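Local coordinates for protein UDP-glucose 6-dehydrogenase (PDB 3VTF) that probably catalyses the NAD-dependent oxidation of UDP-glucose to UDP-glucuronate, and binds UDP-glucose in a cleft of its two-domain chain, at residues Ser25-Gly30 and Glu93-Thr98; Ile239-Glu244 and His272-Gly277; Gly415-Gly420 and Ala432-Ile437. All coordinates share one frame; numbering follows the deposited sequence.

The three contacts follow one another along the chain, each closing before the next opens. Contact 1 lies in the N-terminal NAD-binding domain. Contact 2 belongs to the central region, where helix 221-251 meets a loop that binds UDP-glucose. Contact 3 lies near the C-terminus, at the edge of the sheet of the UDP-binding domain. Contact 2 alone of the three touches the nucleotide sugar. Its centre is about 39 Å from that of contact 1, and the nearest atoms of the two are about 17 Å apart. Contact 3 is closer to contact 2, with about 24 Å between centres. Contacts 1 and 3 lie on opposite sides of the chain's centre, their own centres about 51 Å apart.

Contact 1. Residues Ser25-Gly30 and Glu93-Thr98; sequences SVLGLG and EAVAAT
The hydroxyls of S25 and T98 form the polar part of this contact. S25 OG and T98 OG1 are 2.6 Å apart and hydrogen-bonded. In both residues the hydroxyl oxygen sits between the backbone N and the carbonyl carbon (chi1 42° for S25, 57° for T98). These torsions turn the two oxygens toward each other. T98 OG1 also lies 3.1 Å from A94 O and 3.2 Å from V95 O, both in helix 91-96. S25 OG has a further hydrogen bond to T101 OG1, so the buried hydroxyls belong to a small polar cluster.

The rest is apolar. A94 CB meets S25 CB at 4.0 Å. The two methyl branches of L27 go to different partners: L27 CD2 approaches A94 CB at 4.4 Å, and L27 CD1 approaches V95 CG2 at the same distance. V127 of helix 118-134 touches both L27 and V95.

Strand 23-27 lies between strands 46-50 and 100-103 in the sheet, and helix 91-96 packs against it. Beyond the strand, G28 and G30 fit the GxGxxG pattern before helix 31-43. This is consistent with the Rossmann fold of an NAD-binding domain.

Contact 2. Residues Ile239-Glu244 and His272-Gly277; sequences ISFANE and HYFGAG. With UPG (uridine-5'-diphosphate-glucose), chain B.
N243 grips the loop through its amide oxygen. G277 N donates to N243 OD1 over 2.6 Å (N-H...O angle 162°), in the carbonyl plane and on a lone pair. N243 CG lies beside its own backbone N (chi1 -79°), which swings the amide toward the loop. Packing is close here: N243 OD1 is 3.1 Å from A276 CA, and A242 CB 3.5 Å from F274 O. The apolar flank is looser: F274 CE1 is at the F241 ring edge, 4.4 Å from F241 CD2. F260 stacks on F274, and F234 of the second subunit meets it edge-to-face.

On the ligand side I239 CD1 lies over one face of the uracil, 3.6 Å from UPG N1, while the uracil C5 corner points at the centre of one Y273 ring face. Y273 OH donates to phosphate oxygen UPG O1A over 2.6 Å. An alanine in place of Y273 would probably leave the C5 corner without the ring it rests on and O1A without its hydroxyl donor. At the uracil edge G275 N donates to UPG O4, and G275 O accepts from UPG N3 over 3.0 Å. Helix 221-251 and this loop form part of the uracil end of the UDP-glucose pocket.

Contact 3. Residues Gly415-Gly420 and Ala432-Ile437; sequences GLDYRG and AREAKI
E434 reaches across to the backbone of Y418. Y418 N donates to E434 OE2 over 2.8 Å (N-H...O angle 158°), on the anti lone pair. The carboxylate also has a salt bridge to K431, whose NZ bonds to L416 O. D417 OD1 lies 3.6 Å from E434 OE2, the two carboxylates at right angles. This like-charge approach is probably eased by K431 and R419.

R419 grips D417 side-on in a salt bridge: R419 NE reaches D417 OD1 at 2.8 Å and R419 NH1 reaches D417 OD2 at 3.0 Å. R419 N donates to D417 OD1, completing an Asx turn; it arrives from the opposite face to NE.

Water 1 accepts from G420 N and donates to E434 O. K436 NZ makes a weak bond to G420 O, its chain bent near the tip (chi3 72°). A435 CA lies 3.3 Å from Y418 O in a CA-H...O contact.

A432 CB sits over the centre of one Y418 ring face, a CH-pi contact, while Y418 OH bonds to Y413 O. On the sheet side, Y418 and A432 touch I406 and V423, of strands 403-406 and 422-425. L398 of helix 394-400 touches Y418, and strand 437-440 follows at the sheet edge.

Contact 1. Residues Ser25-Gly30 and Glu93-Thr98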
loop_
_atom_site.group_PDB
_atom_site.type_symbol
_atom_site.label_atom_id
_atom_site.label_comp_id
_atom_site.label_asym_id
_atom_site.label_seq_id
_atom_site.Cartn_x
_atom_site.Cartn_y
_atom_site.Cartn_z
ATOM N N SER A 25 -15.003 -30.666 11.577
ATOM C CA SER A 25 -15.587 -30.888 10.248
ATOM C C SER A 25 -15.326 -29.684 9.335
ATOM O O SER A 25 -15.137 -28.573 9.816
ATOM C CB SER A 25 -17.106 -31.237 10.364
ATOM O OG SER A 25 -17.780 -30.441 11.309
ATOM N N VAL A 26 -15.304 -29.903 8.026
ATOM C CA VAL A 26 -15.187 -28.821 7.066
ATOM C C VAL A 26 -16.292 -28.967 6.018
ATOM O O VAL A 26 -16.463 -30.086 5.465
ATOM C CB VAL A 26 -13.837 -28.913 6.319
ATOM C CG1 VAL A 26 -13.736 -27.760 5.324
ATOM C CG2 VAL A 26 -12.698 -28.870 7.348
ATOM N N LEU A 27 -17.075 -27.889 5.795
ATOM C CA LEU A 27 -18.143 -27.901 4.749
ATOM C C LEU A 27 -17.702 -27.001 3.626
ATOM O O LEU A 27 -17.489 -25.786 3.821
ATOM C CB LEU A 27 -19.471 -27.375 5.323
ATOM C CG LEU A 27 -19.990 -28.192 6.514
ATOM C CD1 LEU A 27 -21.370 -27.601 6.867
ATOM C CD2 LEU A 27 -20.139 -29.690 6.081
ATOM N N GLY A 28 -17.573 -27.574 2.429
ATOM C CA GLY A 28 -17.162 -26.811 1.282
ATOM C C GLY A 28 -15.729 -27.204 1.008
ATOM O O GLY A 28 -14.801 -26.872 1.762
ATOM N N LEU A 29 -15.528 -27.891 -0.091
ATOM C CA LEU A 29 -14.199 -28.427 -0.381
ATOM C C LEU A 29 -13.617 -27.839 -1.655
ATOM O O LEU A 29 -13.094 -28.598 -2.434
ATOM C CB LEU A 29 -14.202 -29.971 -0.399
ATOM C CG LEU A 29 -14.619 -30.636 0.949
ATOM C CD1 LEU A 29 -14.901 -32.158 0.815
ATOM C CD2 LEU A 29 -13.593 -30.363 2.068
ATOM N N GLY A 30 -13.683 -26.495 -1.838
ATOM C CA GLY A 30 -12.888 -25.790 -2.848
ATOM C C GLY A 30 -11.434 -25.830 -2.345
ATOM O O GLY A 30 -11.063 -26.539 -1.365
ATOM N N GLU A 93 -24.364 -35.007 9.017
ATOM C CA GLU A 93 -23.617 -36.078 9.696
ATOM C C GLU A 93 -22.170 -35.648 9.975
ATOM O O GLU A 93 -21.613 -36.108 10.972
ATOM C CB GLU A 93 -23.566 -37.345 8.853
ATOM C CG GLU A 93 -24.919 -38.053 8.665
ATOM C CD GLU A 93 -24.843 -38.995 7.460
ATOM O OE1 GLU A 93 -23.984 -39.923 7.468
ATOM O OE2 GLU A 93 -25.553 -38.746 6.460
ATOM N N ALA A 94 -21.539 -34.869 9.062
ATOM C CA ALA A 94 -20.151 -34.362 9.350
ATOM C C ALA A 94 -20.177 -33.548 10.640
ATOM O O ALA A 94 -19.369 -33.741 11.562
ATOM C CB ALA A 94 -19.643 -33.507 8.219
ATOM N N VAL A 95 -21.139 -32.634 10.708
ATOM C CA VAL A 95 -21.284 -31.785 11.893
ATOM C C VAL A 95 -21.498 -32.624 13.172
ATOM O O VAL A 95 -20.861 -32.370 14.254
ATOM C CB VAL A 95 -22.451 -30.807 11.680
ATOM C CG1 VAL A 95 -22.671 -29.982 12.920
ATOM C CG2 VAL A 95 -22.120 -29.890 10.491
ATOM N N ALA A 96 -22.437 -33.583 13.105
ATOM C CA ALA A 96 -22.855 -34.273 14.369
ATOM C C ALA A 96 -21.728 -35.118 14.900
ATOM O O ALA A 96 -21.659 -35.375 16.095
ATOM C CB ALA A 96 -24.118 -35.112 14.166
ATOM N N ALA A 97 -20.772 -35.464 14.035
ATOM C CA ALA A 97 -19.699 -36.347 14.422
ATOM C C ALA A 97 -18.463 -35.529 14.964
ATOM O O ALA A 97 -17.461 -36.095 15.415
ATOM C CB ALA A 97 -19.318 -37.271 13.213
ATOM N N THR A 98 -18.554 -34.205 14.992
ATOM C CA THR A 98 -17.397 -33.395 15.384
ATOM C C THR A 98 -17.766 -32.343 16.463
ATOM O O THR A 98 -18.888 -32.296 16.888
ATOM C CB THR A 98 -16.792 -32.708 14.114
ATOM O OG1 THR A 98 -17.804 -31.941 13.486
ATOM C CG2 THR A 98 -16.298 -33.776 13.023
#

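Contact 2. Residues Ile239-Glu244 and His272-Gly277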
loop_
_atom_site.group_PDB
_atom_site.type_symbol
_atom_site.label_atom_id
_atom_site.label_comp_id
_atom_site.label_asym_id
_atom_site.label_seq_id
_atom_site.Cartn_x
_atom_site.Cartn_y
_atom_site.Cartn_z
ATOM N N ILE A 239 -1.585 -3.399 -6.531
ATOM C CA ILE A 239 -1.508 -3.752 -7.946
ATOM C C ILE A 239 -2.032 -2.565 -8.830
ATOM O O ILE A 239 -1.396 -2.175 -9.830
ATOM C CB ILE A 239 -2.331 -5.022 -8.213
ATOM C CG1 ILE A 239 -1.693 -6.218 -7.449
ATOM C CG2 ILE A 239 -2.330 -5.398 -9.680
ATOM C CD1 ILE A 239 -2.570 -7.460 -7.449
ATOM N N SER A 240 -3.187 -2.024 -8.467
ATOM C CA SER A 240 -3.795 -0.939 -9.269
ATOM C C SER A 240 -2.993 0.353 -9.171
ATOM O O SER A 240 -2.913 1.130 -10.156
ATOM C CB SER A 240 -5.267 -0.704 -8.776
ATOM O OG SER A 240 -6.026 -1.745 -9.263
ATOM N N PHE A 241 -2.438 0.623 -7.991
ATOM C CA PHE A 241 -1.534 1.727 -7.862
ATOM C C PHE A 241 -0.319 1.551 -8.804
ATOM O O PHE A 241 0.121 2.518 -9.458
ATOM C CB PHE A 241 -1.108 1.994 -6.452
ATOM C CG PHE A 241 -0.248 3.190 -6.304
ATOM C CD1 PHE A 241 -0.786 4.457 -6.474
ATOM C CD2 PHE A 241 1.093 3.071 -6.077
ATOM C CE1 PHE A 241 -0.027 5.630 -6.322
ATOM C CE2 PHE A 241 1.891 4.196 -5.904
ATOM C CZ PHE A 241 1.354 5.499 -6.008
ATOM N N ALA A 242 0.279 0.352 -8.814
ATOM C CA ALA A 242 1.447 0.091 -9.723
ATOM C C ALA A 242 1.005 0.328 -11.192
ATOM O O ALA A 242 1.802 0.825 -12.004
ATOM C CB ALA A 242 1.996 -1.323 -9.541
ATOM N N ASN A 243 -0.272 0.016 -11.481
ATOM C CA ASN A 243 -0.762 0.185 -12.858
ATOM C C ASN A 243 -1.005 1.639 -13.160
ATOM O O ASN A 243 -0.661 2.113 -14.225
ATOM C CB ASN A 243 -2.007 -0.671 -13.087
ATOM C CG ASN A 243 -1.610 -2.104 -13.315
ATOM O OD1 ASN A 243 -0.514 -2.352 -13.903
ATOM N ND2 ASN A 243 -2.494 -3.039 -12.990
ATOM N N GLU A 244 -1.547 2.372 -12.183
ATOM C CA GLU A 244 -1.726 3.849 -12.361
ATOM C C GLU A 244 -0.381 4.537 -12.566
ATOM O O GLU A 244 -0.172 5.388 -13.483
ATOM C CB GLU A 244 -2.414 4.469 -11.118
ATOM C CG GLU A 244 -2.632 5.993 -11.281
ATOM C CD GLU A 244 -3.778 6.485 -10.396
ATOM O OE1 GLU A 244 -4.906 5.922 -10.539
ATOM O OE2 GLU A 244 -3.523 7.470 -9.646
ATOM N N HIS A 272 6.473 -6.351 -2.194
ATOM C CA HIS A 272 5.710 -7.213 -3.082
ATOM C C HIS A 272 4.373 -6.615 -3.520
ATOM O O HIS A 272 3.792 -5.764 -2.795
ATOM C CB HIS A 272 5.389 -8.467 -2.260
ATOM C CG HIS A 272 6.598 -9.113 -1.636
ATOM N ND1 HIS A 272 7.511 -9.777 -2.372
ATOM C CD2 HIS A 272 7.005 -9.220 -0.306
ATOM C CE1 HIS A 272 8.454 -10.298 -1.553
ATOM N NE2 HIS A 272 8.126 -9.969 -0.292
ATOM N N TYR A 273 3.856 -7.173 -4.592
ATOM C CA TYR A 273 2.506 -6.890 -5.186
ATOM C C TYR A 273 2.482 -5.540 -5.876
ATOM O O TYR A 273 1.416 -4.957 -6.038
ATOM C CB TYR A 273 1.327 -7.078 -4.157
ATOM C CG TYR A 273 0.830 -8.492 -4.205
ATOM C CD1 TYR A 273 -0.505 -8.779 -4.489
ATOM C CD2 TYR A 273 1.717 -9.551 -4.062
ATOM C CE1 TYR A 273 -0.945 -10.110 -4.547
ATOM C CE2 TYR A 273 1.311 -10.864 -4.196
ATOM C CZ TYR A 273 -0.006 -11.131 -4.424
ATOM O OH TYR A 273 -0.376 -12.432 -4.410
ATOM N N PHE A 274 3.672 -5.068 -6.324
ATOM C CA PHE A 274 3.661 -3.921 -7.261
ATOM C C PHE A 274 3.928 -4.437 -8.684
ATOM O O PHE A 274 4.507 -3.713 -9.492
ATOM C CB PHE A 274 4.762 -2.906 -6.878
ATOM C CG PHE A 274 4.490 -2.127 -5.650
ATOM C CD1 PHE A 274 3.257 -1.369 -5.516
ATOM C CD2 PHE A 274 5.435 -2.009 -4.665
ATOM C CE1 PHE A 274 3.010 -0.578 -4.447
ATOM C CE2 PHE A 274 5.176 -1.207 -3.570
ATOM C CZ PHE A 274 4.001 -0.452 -3.460
ATOM N N GLY A 275 3.409 -5.612 -9.032
ATOM C CA GLY A 275 3.593 -6.123 -10.371
ATOM C C GLY A 275 2.565 -5.548 -11.345
ATOM O O GLY A 275 1.492 -6.143 -11.590
ATOM N N ALA A 276 2.934 -4.416 -11.941
ATOM C CA ALA A 276 2.076 -3.735 -12.894
ATOM C C ALA A 276 1.841 -4.696 -14.051
ATOM O O ALA A 276 2.627 -5.608 -14.290
ATOM C CB ALA A 276 2.832 -2.505 -13.394
ATOM N N GLY A 277 0.742 -4.520 -14.755
ATOM C CA GLY A 277 0.412 -5.353 -15.929
ATOM C C GLY A 277 -1.080 -5.377 -16.167
ATOM O O GLY A 277 -1.744 -4.347 -16.033
HETATM N N1 UPG B . -1.162 -10.044 -9.516
HETATM C C2 UPG B . -0.716 -8.894 -10.233
HETATM N N3 UPG B . 0.375 -8.252 -9.810
HETATM C C4 UPG B . 1.014 -8.659 -8.649
HETATM C C5 UPG B . 0.582 -9.795 -7.879
HETATM C C6 UPG B . -0.575 -10.446 -8.350
HETATM O O2 UPG B . -1.312 -8.484 -11.279
HETATM O O4 UPG B . 2.021 -7.983 -8.252
HETATM C C1C UPG B . -2.395 -10.670 -10.048
HETATM C C2C UPG B . -2.161 -12.149 -10.285
HETATM O O2C UPG B . -1.679 -12.418 -11.599
HETATM C C3C UPG B . -3.575 -12.738 -10.084
HETATM C C4C UPG B . -4.211 -11.831 -9.030
HETATM O O4C UPG B . -3.345 -10.677 -8.958
HETATM O O3C UPG B . -4.355 -12.518 -11.290
HETATM C C5C UPG B . -4.284 -12.475 -7.625
HETATM O O5C UPG B . -3.035 -13.135 -7.386
HETATM P PA UPG B . -2.802 -13.966 -5.938
HETATM O O1A UPG B . -2.865 -12.981 -4.727
HETATM O O2A UPG B . -1.632 -14.961 -6.145
HETATM O O3A UPG B . -4.039 -14.990 -6.057
HETATM P PB UPG B . -5.094 -15.577 -4.944
HETATM O O1B UPG B . -4.902 -17.071 -4.892
HETATM O O2B UPG B . -6.360 -15.018 -5.642
HETATM O O3B UPG B . -4.761 -15.051 -3.476
HETATM C "C1'" UPG B . -5.489 -13.922 -2.904
HETATM C "C2'" UPG B . -4.658 -13.401 -1.752
HETATM C "C3'" UPG B . -4.717 -14.442 -0.609
HETATM C "C4'" UPG B . -6.207 -14.663 -0.253
HETATM C "C5'" UPG B . -6.909 -15.322 -1.507
HETATM C "C6'" UPG B . -8.426 -15.587 -1.387
HETATM O "O2'" UPG B . -3.323 -13.414 -2.393
HETATM O "O3'" UPG B . -4.003 -13.899 0.484
HETATM O "O4'" UPG B . -6.244 -15.636 0.813
HETATM O "O5'" UPG B . -6.816 -14.265 -2.505
HETATM O "O6'" UPG B . -9.021 -14.621 -0.488
#

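Contact 3. Residues Gly415-Gly420 and Ala432-Ile437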
loop_
_atom_site.group_PDB
_atom_site.type_symbol
_atom_site.label_atom_id
_atom_site.label_comp_id
_atom_site.label_asym_id
_atom_site.label_seq_id
_atom_site.Cartn_x
_atom_site.Cartn_y
_atom_site.Cartn_z
ATOM N N GLY A 415 11.513 -18.152 -22.290
ATOM C CA GLY A 415 12.446 -18.730 -23.221
ATOM C C GLY A 415 11.998 -18.789 -24.657
ATOM O O GLY A 415 12.629 -19.458 -25.449
ATOM N N LEU A 416 10.894 -18.139 -24.995
ATOM C CA LEU A 416 10.403 -18.236 -26.344
ATOM C C LEU A 416 11.121 -17.254 -27.330
ATOM O O LEU A 416 11.813 -16.312 -26.885
ATOM C CB LEU A 416 8.872 -17.981 -26.388
ATOM C CG LEU A 416 7.929 -18.911 -25.591
ATOM C CD1 LEU A 416 6.472 -18.422 -25.742
ATOM C CD2 LEU A 416 8.055 -20.321 -26.214
ATOM N N ASP A 417 10.843 -17.414 -28.626
ATOM C CA ASP A 417 11.492 -16.573 -29.637
ATOM C C ASP A 417 10.463 -15.595 -30.130
ATOM O O ASP A 417 9.597 -15.932 -30.893
ATOM C CB ASP A 417 12.028 -17.437 -30.792
ATOM C CG ASP A 417 12.770 -16.605 -31.837
ATOM O OD1 ASP A 417 12.835 -15.347 -31.708
ATOM O OD2 ASP A 417 13.230 -17.175 -32.824
ATOM N N TYR A 418 10.541 -14.363 -29.658
ATOM C CA TYR A 418 9.559 -13.347 -30.007
ATOM C C TYR A 418 10.023 -12.470 -31.167
ATOM O O TYR A 418 9.394 -11.475 -31.460
ATOM C CB TYR A 418 9.237 -12.438 -28.820
ATOM C CG TYR A 418 8.636 -13.112 -27.611
ATOM C CD1 TYR A 418 7.269 -13.271 -27.483
ATOM C CD2 TYR A 418 9.442 -13.560 -26.587
ATOM C CE1 TYR A 418 6.730 -13.880 -26.376
ATOM C CE2 TYR A 418 8.913 -14.167 -25.482
ATOM C CZ TYR A 418 7.557 -14.322 -25.380
ATOM O OH TYR A 418 7.050 -14.925 -24.271
ATOM N N ARG A 419 11.127 -12.831 -31.804
ATOM C CA ARG A 419 11.705 -11.962 -32.823
ATOM C C ARG A 419 10.766 -11.777 -34.004
ATOM O O ARG A 419 10.170 -12.711 -34.478
ATOM C CB ARG A 419 13.080 -12.480 -33.252
ATOM C CG ARG A 419 14.107 -12.375 -32.148
ATOM C CD ARG A 419 15.422 -13.043 -32.482
ATOM N NE ARG A 419 15.302 -14.466 -32.755
ATOM C CZ ARG A 419 16.339 -15.240 -33.019
ATOM N NH1 ARG A 419 16.172 -16.520 -33.260
ATOM N NH2 ARG A 419 17.546 -14.716 -33.043
ATOM N N GLY A 420 10.637 -10.545 -34.459
ATOM C CA GLY A 420 9.818 -10.248 -35.604
ATOM C C GLY A 420 8.354 -10.136 -35.260
ATOM O O GLY A 420 7.537 -9.902 -36.126
ATOM N N ALA A 432 10.818 -10.816 -24.177
ATOM C CA ALA A 432 9.893 -10.321 -25.198
ATOM C C ALA A 432 10.326 -8.996 -25.837
ATOM O O ALA A 432 9.840 -8.627 -26.872
ATOM C CB ALA A 432 8.470 -10.236 -24.669
ATOM N N ARG A 433 11.245 -8.304 -25.195
ATOM C CA ARG A 433 11.783 -7.042 -25.683
ATOM C C ARG A 433 12.512 -7.201 -27.029
ATOM O O ARG A 433 12.751 -6.239 -27.728
ATOM C CB ARG A 433 12.708 -6.425 -24.659
ATOM C CG ARG A 433 12.000 -5.742 -23.530
ATOM C CD ARG A 433 12.801 -4.617 -22.938
ATOM N NE ARG A 433 12.135 -4.088 -21.762
ATOM C CZ ARG A 433 11.383 -3.001 -21.751
ATOM N NH1 ARG A 433 10.823 -2.608 -20.630
ATOM N NH2 ARG A 433 11.202 -2.305 -22.850
ATOM N N GLU A 434 12.882 -8.427 -27.344
ATOM C CA GLU A 434 13.503 -8.775 -28.611
ATOM C C GLU A 434 12.532 -8.671 -29.796
ATOM O O GLU A 434 12.936 -8.767 -30.931
ATOM C CB GLU A 434 14.127 -10.170 -28.540
ATOM C CG GLU A 434 13.178 -11.298 -28.841
ATOM C CD GLU A 434 13.672 -12.635 -28.342
ATOM O OE1 GLU A 434 14.746 -12.674 -27.748
ATOM O OE2 GLU A 434 12.991 -13.637 -28.554
ATOM N N ALA A 435 11.246 -8.536 -29.500
ATOM C CA ALA A 435 10.160 -8.419 -30.503
ATOM C C ALA A 435 10.390 -7.311 -31.496
ATOM O O ALA A 435 11.094 -6.379 -31.161
ATOM C CB ALA A 435 8.842 -8.174 -29.786
ATOM N N LYS A 436 9.756 -7.356 -32.665
ATOM C CA LYS A 436 9.843 -6.180 -33.597
ATOM C C LYS A 436 9.222 -4.926 -32.975
ATOM O O LYS A 436 9.741 -3.819 -33.062
ATOM C CB LYS A 436 9.081 -6.488 -34.889
ATOM C CG LYS A 436 9.125 -5.287 -35.888
ATOM C CD LYS A 436 8.460 -5.617 -37.245
ATOM C CE LYS A 436 6.952 -5.722 -37.211
ATOM N NZ LYS A 436 6.410 -7.118 -37.178
ATOM N N ILE A 437 8.036 -5.104 -32.386
ATOM C CA ILE A 437 7.389 -3.985 -31.639
ATOM C C ILE A 437 7.085 -4.562 -30.197
ATOM O O ILE A 437 6.482 -5.616 -30.089
ATOM C CB ILE A 437 6.150 -3.490 -32.377
ATOM C CG1 ILE A 437 6.531 -2.741 -33.707
ATOM C CG2 ILE A 437 5.386 -2.492 -31.519
ATOM C CD1 ILE A 437 5.332 -2.514 -34.653
HETATM O O HOH W 1 12.482 -8.597 -33.692
#